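Local coordinates for substrate binding periplasmic protein (Ralstonia solanacearum, PDB 3LOP), which binds leucine between its two lobes and probably delivers it, or related amino acids, to a membrane transporter, at residues L78-V81 with N85-A88. Numbering follows the deposited sequence.
With LEU (leucine), chain B.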
loop_
_atom_site.group_PDB
_atom_site.type_symbol
_atom_site.label_atom_id
_atom_site.label_comp_id
_atom_site.label_asym_id
_atom_site.label_seq_id
_atom_site.Cartn_x
_atom_site.Cartn_y
_atom_site.Cartn_z
ATOM N N LEU A 78 -7.825 1.023 10.167
ATOM C CA LEU A 78 -7.583 0.752 8.749
ATOM C C LEU A 78 -6.398 1.470 8.115
ATOM O O LEU A 78 -6.078 2.605 8.463
ATOM C CB LEU A 78 -8.813 1.133 7.918
ATOM C CG LEU A 78 -10.053 0.249 7.836
ATOM C CD1 LEU A 78 -11.146 1.001 7.076
ATOM C CD2 LEU A 78 -9.713 -1.054 7.124
ATOM N N THR A 79 -5.776 0.776 7.165
ATOM C CA THR A 79 -4.676 1.265 6.331
ATOM C C THR A 79 -3.678 2.311 6.832
ATOM O O THR A 79 -3.584 3.405 6.268
ATOM C CB THR A 79 -5.247 1.797 5.000
ATOM O OG1 THR A 79 -6.011 2.987 5.251
ATOM C CG2 THR A 79 -6.165 0.759 4.365
ATOM N N VAL A 80 -2.915 1.984 7.867
ATOM C CA VAL A 80 -1.911 2.917 8.359
ATOM C C VAL A 80 -0.765 2.921 7.345
ATOM O O VAL A 80 -0.390 1.872 6.813
ATOM C CB VAL A 80 -1.384 2.494 9.750
ATOM C CG1 VAL A 80 -0.195 3.353 10.152
ATOM C CG2 VAL A 80 -2.496 2.636 10.778
ATOM N N VAL A 81 -0.220 4.100 7.074
ATOM C CA VAL A 81 0.862 4.250 6.105
ATOM C C VAL A 81 2.243 4.319 6.748
ATOM O O VAL A 81 2.428 4.969 7.777
ATOM C CB VAL A 81 0.656 5.527 5.260
ATOM C CG1 VAL A 81 1.849 5.755 4.339
ATOM C CG2 VAL A 81 -0.631 5.417 4.460
ATOM N N ASN A 85 5.969 3.409 10.777
ATOM C CA ASN A 85 4.808 3.810 11.558
ATOM C C ASN A 85 4.067 2.608 12.129
ATOM O O ASN A 85 3.730 2.584 13.310
ATOM C CB ASN A 85 3.866 4.655 10.694
ATOM C CG ASN A 85 4.529 5.924 10.186
ATOM O OD1 ASN A 85 4.224 7.031 10.640
ATOM N ND2 ASN A 85 5.450 5.767 9.247
ATOM N N VAL A 86 3.819 1.604 11.297
ATOM C CA VAL A 86 3.120 0.422 11.772
ATOM C C VAL A 86 3.988 -0.364 12.748
ATOM O O VAL A 86 3.492 -0.867 13.751
ATOM C CB VAL A 86 2.704 -0.496 10.611
ATOM C CG1 VAL A 86 2.016 -1.740 11.160
ATOM C CG2 VAL A 86 1.769 0.251 9.673
ATOM N N GLU A 87 5.282 -0.467 12.463
ATOM C CA GLU A 87 6.165 -1.204 13.360
ATOM C C GLU A 87 6.203 -0.554 14.742
ATOM O O GLU A 87 6.387 -1.243 15.745
ATOM C CB GLU A 87 7.572 -1.328 12.757
ATOM C CG GLU A 87 7.589 -2.175 11.485
ATOM C CD GLU A 87 8.983 -2.460 10.953
ATOM O OE1 GLU A 87 9.916 -1.687 11.254
ATOM O OE2 GLU A 87 9.142 -3.454 10.213
ATOM N N ALA A 88 6.009 0.762 14.799
ATOM C CA ALA A 88 5.992 1.457 16.085
ATOM C C ALA A 88 4.706 1.085 16.827
ATOM O O ALA A 88 4.715 0.872 18.040
ATOM C CB ALA A 88 6.072 2.969 15.880
HETATM N N LEU B . 3.225 2.523 3.494
HETATM C CA LEU B . 4.135 3.393 2.697
HETATM C C LEU B . 3.448 3.830 1.418
HETATM O O LEU B . 3.888 4.849 0.851
HETATM C CB LEU B . 5.399 2.622 2.360
HETATM C CG LEU B . 5.871 1.982 3.661
HETATM C CD1 LEU B . 6.388 0.635 3.416
HETATM C CD2 LEU B . 6.888 2.837 4.304
HETATM O OXT LEU B . 2.486 3.144 1.003
#
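Val80 and Val81 run past the early turns of helix 83-91, with CA atoms 6.6 Å apart for Val80 and Val86 and 6.7 Å apart for Val81 and Asn85. This is a strand-loop-helix connection (beta-alpha unit) in one lobe of a periplasmic binding protein fold: strand 74-78 of the parallel sheet ends, a short loop follows, and the chain enters a helix beside the ligand cleft. Thr79, with positive phi (30°), kinks the chain just past the strand, while backbone hydrogen bonds between Thr79 and Val103 and between Val80 and Ala106 tie the loop to strand 102-103 and to the chain just beyond it.

The apolar join is between branched side chains. Val80 directs its CB at the helix, and its CG1, trans to the backbone N (chi1 171°), meets Val86 CG2 at 3.7 Å; the same methyl of Val86 lies 3.9 Å from Val80 CB. Beyond the pair, Val80 also packs on Thr61 of helix 58-71 and Val86 on Met112. Nearer the cleft the contact changes character, because the carbonyl of Val81 faces the helix and its O sits 3.3 Å from Asn85 CB. The CB of Val81 points away from the helix segment, and its side chain touches Leu25, Pro13 and Gln18. One residue thus serves both surfaces: its carbonyl abuts the helix, while its CG1 lies 3.6 Å from the amino N of the bound leucine.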